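Local coordinates for flavin-nucleotide-binding protein (PDB 6RK0) that binds FAD and heme b and probably acts as a low-potential terminal oxidase associated with the iron-only nitrogenase, at residues Trp63-Ser75 against Ile156-Glu168. Residues are numbered along the deposited sequence; the frame is centred on the assembly and turned at random.
Sequences WREGDRVYWHGSS and IEATAVASLSIAE. With HEM (protoporphyrin IX containing Fe), chain C.
Tyr70 and Ser163 face each other across antiparallel strands 68-74 and 159-165, in the sheet of a pyridoxamine 5'-phosphate oxidase-like flavin-binding fold. Strand 68-74 follows a type II' hairpin turn, Glu65 to Arg68.

Arg68, Tyr70 and His72 line one face of the pair, with Val161, Ser163 and Ser165. Ser163 has two neighbours there. Ser163 CB sits over one face of the Tyr70 ring, 3.8 Å from the ring centroid. Ser163 OG lies in the plane of the Arg68 guanidinium and accepts hydrogen bonds from both Arg68 NE, at 2.8 Å, and Arg68 NH2, at 3.1 Å. A bend at chi3 (69°) turns the guanidinium back over strand 159-165, so that Ser165 N lies above one of its faces. Val161 CG1 meets the Tyr70 ring at its edge.

Val69, Trp71, Ala162 and Leu164 occupy the other face. Ala162 CB packs over the six-membered ring of Trp71, 3.9 Å from its centroid, while Leu164 CB touches the ring edge at CZ3. Leu90 of strand 88-100 packs on Val69, Trp71 and Leu164.

At the far end the pair reaches the cofactors. The His72 carbonyl oxygen accepts a hydrogen bond from FAD N3. Thr159 CG2 lies at the edge of the His72 ring, 4.1 Å from CD2. His72 NE2 binds the heme iron at 2.0 Å, and water 4 is a further iron ligand at 2.1 Å.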
ATOM      1  N   TRP A  63      -8.317  11.723  -1.226  1.00  8.81           N
ATOM      2  CA  TRP A  63      -7.868  13.043  -1.642  1.00  9.17           C
ATOM      3  C   TRP A  63      -7.854  13.970  -0.432  1.00  9.09           C
ATOM      4  O   TRP A  63      -8.589  13.756   0.530  1.00 10.42           O
ATOM      5  CB  TRP A  63      -8.694  13.608  -2.805  1.00 10.10           C
ATOM      6  CG  TRP A  63     -10.108  13.944  -2.520  1.00 10.18           C
ATOM      7  CD1 TRP A  63     -10.620  15.219  -2.367  1.00 11.45           C
ATOM      8  CD2 TRP A  63     -11.247  13.048  -2.416  1.00 10.40           C
ATOM      9  NE1 TRP A  63     -11.972  15.143  -2.163  1.00 12.21           N
ATOM     10  CE2 TRP A  63     -12.391  13.844  -2.211  1.00 11.58           C
ATOM     11  CE3 TRP A  63     -11.413  11.660  -2.519  1.00 10.60           C
ATOM     12  CZ2 TRP A  63     -13.685  13.277  -2.097  1.00 12.32           C
ATOM     13  CZ3 TRP A  63     -12.698  11.101  -2.437  1.00 12.03           C
ATOM     14  CH2 TRP A  63     -13.805  11.916  -2.199  1.00 13.21           C
ATOM     15  N   ARG A  64      -7.018  14.998  -0.482  1.00  9.81           N
ATOM     16  CA  ARG A  64      -6.916  15.954   0.608  1.00 10.21           C
ATOM     17  C   ARG A  64      -7.551  17.272   0.198  1.00 10.94           C
ATOM     18  O   ARG A  64      -7.338  17.762  -0.920  1.00 11.89           O
ATOM     19  CB  ARG A  64      -5.454  16.211   0.973  1.00 10.14           C
ATOM     20  CG  ARG A  64      -5.294  17.119   2.189  1.00 10.47           C
ATOM     21  CD  ARG A  64      -3.861  17.364   2.602  1.00 10.95           C
ATOM     22  NE  ARG A  64      -3.064  18.130   1.653  1.00 10.95           N
ATOM     23  CZ  ARG A  64      -3.011  19.457   1.638  1.00 11.31           C
ATOM     24  NH1 ARG A  64      -3.747  20.191   2.474  1.00 11.96           N
ATOM     25  NH2 ARG A  64      -2.184  20.055   0.802  1.00 12.19           N
ATOM     26  N   GLU A  65      -8.321  17.856   1.109  1.00 10.92           N
ATOM     27  CA  GLU A  65      -8.760  19.260   0.987  1.00 12.09           C
ATOM     28  C   GLU A  65      -8.402  19.947   2.300  1.00 12.04           C
ATOM     29  O   GLU A  65      -9.002  19.650   3.342  1.00 12.35           O
ATOM     30  CB  GLU A  65     -10.262  19.371   0.715  1.00 13.37           C
ATOM     31  CG  GLU A  65     -10.714  18.635  -0.510  1.00 14.92           C
ATOM     32  CD  GLU A  65     -12.178  18.841  -0.811  1.00 15.57           C
ATOM     33  OE1 GLU A  65     -12.816  19.803  -0.243  1.00 17.18           O
ATOM     34  OE2 GLU A  65     -12.730  18.065  -1.652  1.00 15.09           O
ATOM     35  N   GLY A  66      -7.396  20.819   2.262  1.00 12.76           N
ATOM     36  CA  GLY A  66      -7.015  21.504   3.490  1.00 13.06           C
ATOM     37  C   GLY A  66      -6.608  20.514   4.565  1.00 12.45           C
ATOM     38  O   GLY A  66      -5.737  19.652   4.358  1.00 12.71           O
ATOM     39  N   ASP A  67      -7.250  20.611   5.724  1.00 12.65           N
ATOM     40  CA  ASP A  67      -6.868  19.819   6.883  1.00 13.39           C
ATOM     41  C   ASP A  67      -7.654  18.516   7.045  1.00 11.64           C
ATOM     42  O   ASP A  67      -7.652  17.936   8.140  1.00 11.67           O
ATOM     43  CB  ASP A  67      -6.967  20.661   8.162  1.00 18.21           C
ATOM     44  CG  ASP A  67      -8.391  21.142   8.483  1.00 28.20           C
ATOM     45  OD1 ASP A  67      -9.385  20.788   7.814  1.00 30.20           O
ATOM     46  OD2 ASP A  67      -8.512  21.914   9.454  1.00 43.21           O
ATOM     47  N   ARG A  68      -8.270  18.012   5.973  1.00 10.85           N
ATOM     48  CA  ARG A  68      -8.948  16.726   6.023  1.00 10.62           C
ATOM     49  C   ARG A  68      -8.643  15.926   4.762  1.00 10.04           C
ATOM     50  O   ARG A  68      -8.413  16.489   3.679  1.00 10.56           O
ATOM     51  CB  ARG A  68     -10.473  16.843   6.145  1.00 11.35           C
ATOM     52  CG  ARG A  68     -10.899  17.719   7.353  1.00 12.09           C
ATOM     53  CD  ARG A  68     -12.389  17.772   7.546  1.00 13.03           C
ATOM     54  NE  ARG A  68     -12.940  16.504   7.987  1.00 13.41           N
ATOM     55  CZ  ARG A  68     -12.882  16.055   9.242  1.00 14.02           C
ATOM     56  NH1 ARG A  68     -12.297  16.758  10.237  1.00 14.49           N
ATOM     57  NH2 ARG A  68     -13.409  14.880   9.527  1.00 14.50           N
ATOM     58  N   VAL A  69      -8.674  14.598   4.902  1.00  9.30           N
ATOM     59  CA  VAL A  69      -8.665  13.696   3.765  1.00  9.37           C
ATOM     60  C   VAL A  69     -10.020  13.044   3.637  1.00  9.41           C
ATOM     61  O   VAL A  69     -10.768  12.910   4.620  1.00 11.15           O
ATOM     62  CB  VAL A  69      -7.561  12.621   3.829  1.00  9.81           C
ATOM     63  CG1 VAL A  69      -6.197  13.253   3.702  1.00 10.11           C
ATOM     64  CG2 VAL A  69      -7.726  11.740   5.039  1.00 10.60           C
ATOM     65  N   TYR A  70     -10.328  12.633   2.412  1.00  9.07           N
ATOM     66  CA  TYR A  70     -11.629  12.132   2.021  1.00  9.04           C
ATOM     67  C   TYR A  70     -11.458  10.833   1.246  1.00  8.92           C
ATOM     68  O   TYR A  70     -10.469  10.656   0.531  1.00  8.80           O
ATOM     69  CB  TYR A  70     -12.336  13.137   1.059  1.00  9.41           C
ATOM     70  CG  TYR A  70     -12.645  14.465   1.729  1.00 10.22           C
ATOM     71  CD1 TYR A  70     -11.645  15.420   1.930  1.00 10.97           C
ATOM     72  CD2 TYR A  70     -13.935  14.746   2.196  1.00 11.19           C
ATOM     73  CE1 TYR A  70     -11.930  16.638   2.585  1.00 11.76           C
ATOM     74  CE2 TYR A  70     -14.210  15.960   2.841  1.00 12.13           C
ATOM     75  CZ  TYR A  70     -13.201  16.879   3.041  1.00 12.22           C
ATOM     76  OH  TYR A  70     -13.523  18.054   3.668  1.00 14.16           O
ATOM     77  N   TRP A  71     -12.460   9.953   1.343  1.00  8.90           N
ATOM     78  CA  TRP A  71     -12.512   8.753   0.516  1.00  8.96           C
ATOM     79  C   TRP A  71     -13.985   8.430   0.266  1.00  8.97           C
ATOM     80  O   TRP A  71     -14.883   8.979   0.927  1.00  9.50           O
ATOM     81  CB  TRP A  71     -11.717   7.583   1.120  1.00  9.07           C
ATOM     82  CG  TRP A  71     -12.189   7.088   2.456  1.00  9.94           C
ATOM     83  CD1 TRP A  71     -12.905   5.955   2.716  1.00 11.34           C
ATOM     84  CD2 TRP A  71     -11.897   7.664   3.749  1.00 10.24           C
ATOM     85  NE1 TRP A  71     -13.074   5.808   4.077  1.00 12.38           N
ATOM     86  CE2 TRP A  71     -12.457   6.834   4.729  1.00 11.84           C
ATOM     87  CE3 TRP A  71     -11.191   8.798   4.167  1.00 10.65           C
ATOM     88  CZ2 TRP A  71     -12.351   7.110   6.112  1.00 12.40           C
ATOM     89  CZ3 TRP A  71     -11.113   9.094   5.531  1.00 11.43           C
ATOM     90  CH2 TRP A  71     -11.677   8.242   6.462  1.00 12.52           C
ATOM     91  N   HIS A  72     -14.242   7.575  -0.720  1.00  9.06           N
ATOM     92  CA  HIS A  72     -15.596   7.320  -1.185  1.00  9.27           C
ATOM     93  C   HIS A  72     -15.833   5.828  -1.370  1.00  9.32           C
ATOM     94  O   HIS A  72     -14.901   5.040  -1.533  1.00  9.91           O
ATOM     95  CB  HIS A  72     -15.896   8.050  -2.508  1.00  9.60           C
ATOM     96  CG  HIS A  72     -15.474   7.271  -3.731  1.00  9.32           C
ATOM     97  ND1 HIS A  72     -14.160   6.956  -4.031  1.00  9.80           N
ATOM     98  CD2 HIS A  72     -16.211   6.690  -4.707  1.00  9.03           C
ATOM     99  CE1 HIS A  72     -14.131   6.206  -5.112  1.00  9.43           C
ATOM    100  NE2 HIS A  72     -15.356   6.040  -5.548  1.00  9.21           N
ATOM    101  N   GLY A  73     -17.105   5.456  -1.436  1.00  9.46           N
ATOM    102  CA  GLY A  73     -17.492   4.091  -1.748  1.00  9.89           C
ATOM    103  C   GLY A  73     -18.996   4.004  -1.747  1.00  9.95           C
ATOM    104  O   GLY A  73     -19.690   4.987  -2.015  1.00 10.26           O
ATOM    105  N   SER A  74     -19.553   2.841  -1.470  1.00 10.97           N
ATOM    106  CA  SER A  74     -21.006   2.688  -1.488  1.00 11.84           C
ATOM    107  C   SER A  74     -21.673   3.298  -0.264  1.00 12.63           C
ATOM    108  O   SER A  74     -21.224   3.094   0.866  1.00 12.76           O
ATOM    109  CB  SER A  74     -21.359   1.204  -1.550  1.00 12.66           C
ATOM    110  OG  SER A  74     -22.753   1.001  -1.399  1.00 13.75           O
ATOM    111  N   SER A  75     -22.804   3.972  -0.480  1.00 13.21           N
ATOM    112  CA  SER A  75     -23.614   4.389   0.652  1.00 14.85           C
ATOM    113  C   SER A  75     -24.006   3.230   1.553  1.00 15.26           C
ATOM    114  O   SER A  75     -24.270   3.450   2.743  1.00 17.84           O
ATOM    115  CB  SER A  75     -24.859   5.117   0.157  1.00 17.86           C
ATOM    116  OG  SER A  75     -25.668   4.276  -0.627  1.00 22.80           O
ATOM    117  N   ILE A 156     -24.997  10.137  -7.210  1.00 10.81           N
ATOM    118  CA  ILE A 156     -24.546  10.817  -5.996  1.00 10.79           C
ATOM    119  C   ILE A 156     -25.115  10.129  -4.767  1.00 10.99           C
ATOM    120  O   ILE A 156     -24.419   9.862  -3.773  1.00 11.52           O
ATOM    121  CB  ILE A 156     -24.948  12.313  -6.042  1.00 11.26           C
ATOM    122  CG1 ILE A 156     -24.276  13.069  -7.205  1.00 12.07           C
ATOM    123  CG2 ILE A 156     -24.701  12.974  -4.664  1.00 11.69           C
ATOM    124  CD1 ILE A 156     -22.776  13.099  -7.173  1.00 12.72           C
ATOM    125  N   GLU A 157     -26.422   9.838  -4.796  1.00 11.49           N
ATOM    126  CA  GLU A 157     -27.060   9.307  -3.601  1.00 12.44           C
ATOM    127  C   GLU A 157     -26.595   7.890  -3.255  1.00 12.58           C
ATOM    128  O   GLU A 157     -26.673   7.481  -2.086  1.00 14.06           O
ATOM    129  CB  GLU A 157     -28.564   9.405  -3.717  1.00 14.81           C
ATOM    130  CG  GLU A 157     -28.925  10.891  -3.865  1.00 17.42           C
ATOM    131  CD  GLU A 157     -30.296  11.315  -3.431  1.00 23.53           C
ATOM    132  OE1 GLU A 157     -31.136  11.619  -4.302  1.00 20.46           O
ATOM    133  OE2 GLU A 157     -30.500  11.463  -2.219  1.00 30.04           O
ATOM    134  N   ALA A 158     -26.085   7.147  -4.233  1.00 11.46           N
ATOM    135  CA  ALA A 158     -25.582   5.801  -4.013  1.00 11.53           C
ATOM    136  C   ALA A 158     -24.174   5.805  -3.427  1.00 11.24           C
ATOM    137  O   ALA A 158     -23.631   4.721  -3.154  1.00 11.29           O
ATOM    138  CB  ALA A 158     -25.576   5.065  -5.345  1.00 12.61           C
ATOM    139  N   THR A 159     -23.551   6.964  -3.281  1.00 10.86           N
ATOM    140  CA  THR A 159     -22.143   7.081  -2.903  1.00 10.53           C
ATOM    141  C   THR A 159     -22.030   7.596  -1.474  1.00 11.02           C
ATOM    142  O   THR A 159     -22.769   8.488  -1.075  1.00 12.71           O
ATOM    143  CB  THR A 159     -21.429   8.044  -3.857  1.00 10.68           C
ATOM    144  OG1 THR A 159     -21.689   7.658  -5.214  1.00 11.00           O
ATOM    145  CG2 THR A 159     -19.918   8.067  -3.668  1.00 10.80           C
ATOM    146  N   ALA A 160     -21.120   7.023  -0.704  1.00 10.51           N
ATOM    147  CA  ALA A 160     -20.717   7.574   0.580  1.00 10.69           C
ATOM    148  C   ALA A 160     -19.398   8.325   0.397  1.00  9.89           C
ATOM    149  O   ALA A 160     -18.544   7.906  -0.403  1.00 10.24           O
ATOM    150  CB  ALA A 160     -20.491   6.464   1.602  1.00 12.72           C
ATOM    151  N   VAL A 161     -19.245   9.425   1.140  1.00  9.79           N
ATOM    152  CA  VAL A 161     -17.972  10.094   1.275  1.00  9.95           C
ATOM    153  C   VAL A 161     -17.694  10.277   2.756  1.00 10.11           C
ATOM    154  O   VAL A 161     -18.542  10.783   3.496  1.00 11.02           O
ATOM    155  CB  VAL A 161     -17.932  11.447   0.537  1.00 10.75           C
ATOM    156  CG1 VAL A 161     -16.611  12.154   0.811  1.00 11.25           C
ATOM    157  CG2 VAL A 161     -18.156  11.242  -0.952  1.00 12.13           C
ATOM    158  N   ALA A 162     -16.517   9.827   3.178  1.00 10.08           N
ATOM    159  CA  ALA A 162     -16.063   9.997   4.548  1.00 10.63           C
ATOM    160  C   ALA A 162     -14.863  10.927   4.568  1.00  9.88           C
ATOM    161  O   ALA A 162     -14.152  11.065   3.568  1.00 10.27           O
ATOM    162  CB  ALA A 162     -15.627   8.633   5.130  1.00 12.78           C
ATOM    163  N   SER A 163     -14.626  11.554   5.719  1.00 10.40           N
ATOM    164  CA  SER A 163     -13.423  12.354   5.880  1.00 11.10           C
ATOM    165  C   SER A 163     -12.841  12.197   7.274  1.00 10.86           C
ATOM    166  O   SER A 163     -13.536  11.842   8.233  1.00 11.52           O
ATOM    167  CB  SER A 163     -13.666  13.828   5.581  1.00 13.01           C
ATOM    168  OG  SER A 163     -14.350  14.481   6.611  1.00 13.87           O
ATOM    169  N   LEU A 164     -11.554  12.516   7.364  1.00 10.65           N
ATOM    170  CA  LEU A 164     -10.799  12.401   8.593  1.00 10.54           C
ATOM    171  C   LEU A 164      -9.839  13.569   8.667  1.00 10.49           C
ATOM    172  O   LEU A 164      -9.155  13.884   7.694  1.00 10.52           O
ATOM    173  CB  LEU A 164     -10.019  11.081   8.589  1.00 10.80           C
ATOM    174  CG  LEU A 164      -9.159  10.755   9.789  1.00 11.30           C
ATOM    175  CD1 LEU A 164      -9.999  10.553  11.061  1.00 12.50           C
ATOM    176  CD2 LEU A 164      -8.318   9.481   9.500  1.00 12.70           C
ATOM    177  N   SER A 165      -9.762  14.203   9.831  1.00 10.62           N
ATOM    178  CA  SER A 165      -8.778  15.243  10.071  1.00 10.59           C
ATOM    179  C   SER A 165      -7.365  14.700   9.874  1.00 10.28           C
ATOM    180  O   SER A 165      -7.053  13.567  10.231  1.00 10.91           O
ATOM    181  CB  SER A 165      -8.922  15.716  11.508  1.00 11.65           C
ATOM    182  OG  SER A 165      -7.890  16.610  11.864  1.00 12.67           O
ATOM    183  N   ILE A 166      -6.484  15.565   9.366  1.00 10.26           N
ATOM    184  CA  ILE A 166      -5.070  15.230   9.274  1.00 10.74           C
ATOM    185  C   ILE A 166      -4.306  15.593  10.525  1.00 10.64           C
ATOM    186  O   ILE A 166      -3.086  15.402  10.568  1.00 11.44           O
ATOM    187  CB  ILE A 166      -4.400  15.820   8.012  1.00 11.19           C
ATOM    188  CG1 ILE A 166      -4.220  17.340   8.138  1.00 11.94           C
ATOM    189  CG2 ILE A 166      -5.147  15.437   6.772  1.00 11.79           C
ATOM    190  CD1 ILE A 166      -3.480  17.967   6.961  1.00 13.70           C
ATOM    191  N   ALA A 167      -4.967  16.129  11.563  1.00 10.78           N
ATOM    192  CA  ALA A 167      -4.229  16.695  12.685  1.00 11.16           C
ATOM    193  C   ALA A 167      -3.517  15.639  13.526  1.00 10.94           C
ATOM    194  O   ALA A 167      -2.412  15.892  14.014  1.00 12.40           O
ATOM    195  CB  ALA A 167      -5.184  17.485  13.557  1.00 12.21           C
ATOM    196  N   GLU A 168      -4.139  14.484  13.760  1.00 10.36           N
ATOM    197  CA  GLU A 168      -3.543  13.482  14.649  1.00 10.56           C
ATOM    198  C   GLU A 168      -2.738  12.520  13.775  1.00 10.38           C
ATOM    199  O   GLU A 168      -3.176  11.428  13.445  1.00 11.32           O
ATOM    200  CB  GLU A 168      -4.597  12.770  15.488  1.00 11.42           C
ATOM    201  CG  GLU A 168      -3.946  12.035  16.638  1.00 11.98           C
ATOM    202  CD  GLU A 168      -4.869  11.206  17.489  1.00 12.79           C
ATOM    203  OE1 GLU A 168      -6.089  11.133  17.231  1.00 14.13           O
ATOM    204  OE2 GLU A 168      -4.353  10.560  18.429  1.00 13.06           O
TER
HETATM  205  CHA HEM C 301     -16.570   2.188  -5.828  0.78  9.20           C
HETATM  206  CHB HEM C 301     -12.678   4.117  -7.850  0.78  9.12           C
HETATM  207  CHC HEM C 301     -15.140   8.193  -8.612  0.78  9.69           C
HETATM  208  CHD HEM C 301     -19.102   6.158  -6.866  0.78  9.54           C
HETATM  209  C1A HEM C 301     -15.312   2.376  -6.334  0.78  8.82           C
HETATM  210  C2A HEM C 301     -14.274   1.352  -6.299  0.78  9.23           C
HETATM  211  C3A HEM C 301     -13.169   1.881  -6.857  0.78  9.15           C
HETATM  212  C4A HEM C 301     -13.538   3.236  -7.240  0.78  9.04           C
HETATM  213  CMA HEM C 301     -11.820   1.264  -7.103  0.78 10.07           C
HETATM  214  CAA HEM C 301     -14.430  -0.080  -5.764  0.78  9.65           C
HETATM  215  CBA HEM C 301     -15.127  -1.037  -6.770  0.78 10.35           C
HETATM  216  CGA HEM C 301     -14.796  -2.447  -6.357  0.78 10.21           C
HETATM  217  O1A HEM C 301     -13.946  -3.147  -7.015  0.78 10.64           O
HETATM  218  O2A HEM C 301     -15.354  -2.908  -5.307  0.78 10.71           O
HETATM  219  C1B HEM C 301     -12.997   5.385  -8.261  0.78  9.15           C
HETATM  220  C2B HEM C 301     -12.070   6.326  -8.845  0.78  9.90           C
HETATM  221  C3B HEM C 301     -12.767   7.456  -9.039  0.78 10.35           C
HETATM  222  C4B HEM C 301     -14.130   7.240  -8.594  0.78  9.56           C
HETATM  223  CMB HEM C 301     -10.609   5.995  -9.122  0.78 11.22           C
HETATM  224  CAB HEM C 301     -12.349   8.782  -9.627  0.78 14.49           C
HETATM  225  CBB HEM C 301     -11.220   9.018 -10.285  0.78 23.94           C
HETATM  226  C1C HEM C 301     -16.426   7.996  -8.201  0.78  9.30           C
HETATM  227  C2C HEM C 301     -17.462   8.981  -8.276  0.78  9.97           C
HETATM  228  C3C HEM C 301     -18.586   8.406  -7.838  0.78 10.06           C
HETATM  229  C4C HEM C 301     -18.251   7.059  -7.455  0.78  9.32           C
HETATM  230  CMC HEM C 301     -17.233  10.414  -8.731  0.78 11.14           C
HETATM  231  CAC HEM C 301     -19.971   8.987  -7.740  0.78 11.19           C
HETATM  232  CBC HEM C 301     -20.421   9.849  -8.682  0.78 13.10           C
HETATM  233  C1D HEM C 301     -18.752   4.902  -6.383  0.78  9.33           C
HETATM  234  C2D HEM C 301     -19.648   3.996  -5.726  0.78  9.92           C
HETATM  235  C3D HEM C 301     -18.951   2.897  -5.432  0.78  9.87           C
HETATM  236  C4D HEM C 301     -17.594   3.108  -5.906  0.78  9.35           C
HETATM  237  CMD HEM C 301     -21.121   4.259  -5.427  0.78 10.90           C
HETATM  238  CAD HEM C 301     -19.456   1.607  -4.798  0.78 10.75           C
HETATM  239  CBD HEM C 301     -19.868   0.603  -5.892  0.78 12.07           C
HETATM  240  CGD HEM C 301     -20.577  -0.595  -5.287  0.78 13.77           C
HETATM  241  O1D HEM C 301     -19.907  -1.546  -4.839  0.78 18.15           O
HETATM  242  O2D HEM C 301     -21.828  -0.592  -5.230  0.78 13.35           O
HETATM  243  NA  HEM C 301     -14.847   3.520  -6.918  0.78  8.64           N
HETATM  244  NB  HEM C 301     -14.244   5.938  -8.122  0.78  8.92           N
HETATM  245  NC  HEM C 301     -16.928   6.833  -7.704  0.78  9.19           N
HETATM  246  ND  HEM C 301     -17.504   4.353  -6.493  0.78  9.27           N
HETATM  247 FE   HEM C 301     -15.900   5.186  -7.278  0.78  8.93          FE
HETATM  248  O   HOH W   1      -8.481  18.944  10.613  1.00 28.64           O
HETATM  249  O   HOH W   2     -11.955  13.602  11.811  1.00 15.14           O
HETATM  250  O   HOH W   3     -23.980   2.069  -3.569  1.00 18.13           O
HETATM  251  O   HOH W   4     -16.416   4.388  -9.166  1.00  9.66           O